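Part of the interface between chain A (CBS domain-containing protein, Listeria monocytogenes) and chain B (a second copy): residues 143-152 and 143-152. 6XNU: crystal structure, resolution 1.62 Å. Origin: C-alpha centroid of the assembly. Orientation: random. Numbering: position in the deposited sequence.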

# COMPACT_ATOMS: atom_id res chain seq x y z
N THR A 143 -5.39 -10.71 3.17
CA THR A 143 -4.15 -9.95 3.12
C THR A 143 -2.99 -10.76 3.70
O THR A 143 -3.16 -11.85 4.25
N ARG A 144 -1.79 -10.18 3.58
CA ARG A 144 -0.59 -10.84 4.08
C ARG A 144 -0.56 -10.92 5.60
O ARG A 144 0.18 -11.75 6.15
N ARG A 145 -1.34 -10.09 6.29
CA ARG A 145 -1.21 -9.99 7.74
C ARG A 145 -1.48 -11.33 8.42
O ARG A 145 -0.81 -11.67 9.40
N VAL A 146 -2.45 -12.11 7.93
CA VAL A 146 -2.77 -13.38 8.59
C VAL A 146 -1.55 -14.30 8.56
O VAL A 146 -1.29 -15.03 9.53
N VAL A 147 -0.78 -14.27 7.47
CA VAL A 147 0.39 -15.15 7.39
C VAL A 147 1.47 -14.66 8.35
O VAL A 147 2.14 -15.46 9.02
N LEU A 148 1.66 -13.34 8.44
CA LEU A 148 2.62 -12.81 9.41
C LEU A 148 2.21 -13.17 10.84
O LEU A 148 3.07 -13.47 11.67
N LYS A 149 0.91 -13.15 11.13
CA LYS A 149 0.45 -13.57 12.46
C LYS A 149 0.82 -15.02 12.71
O LYS A 149 1.26 -15.37 13.81
N GLN A 150 0.66 -15.86 11.69
CA GLN A 150 1.00 -17.27 11.86
C GLN A 150 2.50 -17.46 12.05
O GLN A 150 2.93 -18.30 12.85
N VAL A 151 3.32 -16.71 11.30
CA VAL A 151 4.77 -16.83 11.45
C VAL A 151 5.20 -16.36 12.83
O VAL A 151 6.03 -17.00 13.50
N ASN A 152 4.65 -15.23 13.27
CA ASN A 152 4.86 -14.71 14.62
C ASN A 152 4.53 -15.77 15.68
O ASN A 152 5.34 -16.04 16.57
N THR B 143 10.33 -5.53 4.19
CA THR B 143 8.90 -5.68 3.91
C THR B 143 8.42 -7.09 4.27
O THR B 143 9.21 -7.99 4.55
N ARG B 144 7.09 -7.27 4.23
CA ARG B 144 6.50 -8.57 4.52
C ARG B 144 6.83 -9.63 3.47
O ARG B 144 6.67 -10.82 3.75
N ARG B 145 7.25 -9.23 2.27
CA ARG B 145 7.31 -10.17 1.15
C ARG B 145 8.31 -11.30 1.40
O ARG B 145 8.07 -12.45 1.00
N VAL B 146 9.44 -11.00 2.03
CA VAL B 146 10.45 -12.02 2.26
C VAL B 146 9.90 -13.14 3.14
O VAL B 146 10.20 -14.32 2.93
N VAL B 147 9.09 -12.78 4.14
CA VAL B 147 8.47 -13.79 5.00
C VAL B 147 7.51 -14.65 4.18
O VAL B 147 7.48 -15.87 4.33
N LEU B 148 6.71 -14.02 3.32
CA LEU B 148 5.81 -14.78 2.47
C LEU B 148 6.60 -15.73 1.56
O LEU B 148 6.18 -16.88 1.34
N LYS B 149 7.73 -15.25 1.03
CA LYS B 149 8.60 -16.09 0.22
C LYS B 149 9.02 -17.35 0.98
O LYS B 149 8.92 -18.47 0.46
N GLN B 150 9.47 -17.18 2.22
CA GLN B 150 9.91 -18.32 3.02
C GLN B 150 8.77 -19.30 3.26
O GLN B 150 8.95 -20.51 3.11
N VAL B 151 7.60 -18.78 3.63
CA VAL B 151 6.45 -19.65 3.89
C VAL B 151 6.08 -20.44 2.64
O VAL B 151 5.78 -21.64 2.71
N ASN B 152 6.08 -19.77 1.48
CA ASN B 152 5.79 -20.47 0.23
C ASN B 152 6.77 -21.61 0.01
O ASN B 152 6.36 -22.72 -0.38

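The same helix from two copies crosses at 71° and meets through an almost symmetric apolar contact, closed at one end by two arginines that reach across each other, with no hydrogen bond between the stretches. The axes of the two 145-152 helices come within 10.2 Å, and the contact buries 538 Å² in all. Arg144, Val147, Leu148 and Val151 of each chain, in steps of three, one and three residues, point their CA-to-CB bonds toward the other copy and form one stripe facing it. Leu148 meets its own counterpart, CD2 of Leu148(A) lying 3.7 Å from CD2 of Leu148(B); both leucines have chi1 between wells (-95° and -94°) and chi2 m. The Val151 pair, both t, makes the closest contact, 3.6 Å between CG2 of Val151(A) and CG2 of Val151(B). Val147, also t in both chains, joins these two layers: CG1 of Val147(A) is 3.9 Å from CD1 of Leu148(B) and 4.0 Å from CG2 of Val151(B), and CG1 of Val147(B) packs in the same way on Leu148(A) and Val151(A). At one end of the stripe, each Arg144 extends across the partner with chi1 m and chi2 and chi3 t. Its aliphatic part contributes packing: CB of Arg144(A) is 3.9 Å from CD of Arg144(B), and CG of Arg144(A) is 4.0 Å from CD2 of Leu148(B). Each guanidinium then carries one face against CB of the opposing Arg145, with NH2 of Arg144(A) 4.0 Å from CB of Arg145(B); NE and one terminal nitrogen of each are hydrogen-bonded elsewhere in the structure. The CA-to-CB bond of Arg145 points away overall, yet its CB, CG and CD all pass near the opposing Arg144 guanidinium. Thr143, chi1 p, caps its own chain, OG1 accepting from Arg145 N at 3.2 Å in both copies.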

# COMPACT_ATOMS: atom_id res chain seq x y z
CB THR A 143 -4.26 -8.59 3.86
OG1 THR A 143 -4.05 -8.76 5.27
CG2 THR A 143 -5.64 -7.95 3.61
CB ARG A 144 0.64 -10.07 3.61
CG ARG A 144 1.05 -10.34 2.20
CD ARG A 144 2.19 -9.42 1.85
NE ARG A 144 2.71 -9.66 0.50
CZ ARG A 144 3.40 -8.75 -0.18
NH1 ARG A 144 3.65 -7.57 0.37
NH2 ARG A 144 3.85 -9.03 -1.40
CB ARG A 145 -2.16 -8.93 8.29
CG ARG A 145 -2.13 -8.82 9.80
CD ARG A 145 -2.76 -7.51 10.24
NE ARG A 145 -2.65 -7.30 11.68
CZ ARG A 145 -3.52 -7.76 12.56
NH1 ARG A 145 -4.57 -8.47 12.16
NH2 ARG A 145 -3.34 -7.51 13.86
CB VAL A 146 -4.01 -14.05 7.95
CG1 VAL A 146 -3.78 -14.36 6.48
CG2 VAL A 146 -4.36 -15.32 8.71
CB VAL A 147 0.91 -15.22 5.94
CG1 VAL A 147 2.17 -16.10 5.87
CG2 VAL A 147 -0.20 -15.77 5.00
CB LEU A 148 2.75 -11.29 9.26
CG LEU A 148 3.90 -10.82 8.38
CD1 LEU A 148 5.27 -11.10 9.04
CD2 LEU A 148 3.84 -11.47 7.01
CB LYS A 149 -1.06 -13.39 12.58
CG LYS A 149 -1.50 -11.97 12.87
CD LYS A 149 -3.02 -11.85 12.90
CE LYS A 149 -3.63 -12.58 14.08
NZ LYS A 149 -5.14 -12.56 14.01
CB GLN A 150 0.49 -18.06 10.65
CG GLN A 150 -1.03 -18.13 10.62
CD GLN A 150 -1.55 -18.75 9.33
OE1 GLN A 150 -0.86 -18.75 8.31
NE2 GLN A 150 -2.77 -19.28 9.38
CB VAL A 151 5.47 -16.04 10.33
CG1 VAL A 151 6.96 -15.93 10.61
CG2 VAL A 151 5.24 -16.71 8.99
CB ASN A 152 3.98 -13.46 14.77
CG ASN A 152 4.24 -12.67 16.02
OD1 ASN A 152 5.33 -12.11 16.22
ND2 ASN A 152 3.22 -12.59 16.87
CB THR B 143 8.58 -5.39 2.43
OG1 THR B 143 8.80 -6.56 1.63
CG2 THR B 143 9.43 -4.24 1.91
CB ARG B 144 4.97 -8.46 4.62
CG ARG B 144 4.44 -7.68 5.80
CD ARG B 144 2.91 -7.65 5.73
NE ARG B 144 2.30 -7.07 6.91
CZ ARG B 144 1.12 -6.45 6.91
NH1 ARG B 144 0.62 -5.96 8.03
NH2 ARG B 144 0.45 -6.32 5.76
CB ARG B 145 7.64 -9.44 -0.15
CG ARG B 145 7.68 -10.37 -1.35
CD ARG B 145 7.77 -9.61 -2.65
NE ARG B 145 7.84 -10.53 -3.78
CZ ARG B 145 8.96 -11.09 -4.20
NH1 ARG B 145 10.11 -10.81 -3.60
NH2 ARG B 145 8.94 -11.93 -5.23
CB VAL B 146 11.72 -11.41 2.88
CG1 VAL B 146 11.38 -10.64 4.16
CG2 VAL B 146 12.74 -12.51 3.16
CB VAL B 147 7.75 -13.12 6.19
CG1 VAL B 147 7.10 -14.16 7.08
CG2 VAL B 147 8.72 -12.26 6.97
CB LEU B 148 4.94 -13.83 1.64
CG LEU B 148 3.58 -13.52 2.25
CD1 LEU B 148 2.72 -14.77 2.29
CD2 LEU B 148 3.75 -12.96 3.66
CB LYS B 149 9.83 -15.29 -0.21
CG LYS B 149 10.32 -15.60 -1.62
CD LYS B 149 11.29 -14.54 -2.11
CE LYS B 149 11.84 -14.90 -3.49
NZ LYS B 149 10.78 -14.89 -4.53
CB GLN B 150 10.47 -17.84 4.37
CG GLN B 150 11.67 -16.92 4.28
CD GLN B 150 12.09 -16.38 5.65
OE1 GLN B 150 12.85 -15.42 5.75
NE2 GLN B 150 11.60 -17.02 6.71
CB VAL B 151 5.26 -18.82 4.41
CG1 VAL B 151 4.03 -19.70 4.61
CG2 VAL B 151 5.63 -18.10 5.70
CB ASN B 152 5.84 -19.48 -0.94
CG ASN B 152 5.05 -19.97 -2.15
OD1 ASN B 152 4.11 -20.75 -2.03
ND2 ASN B 152 5.45 -19.50 -3.32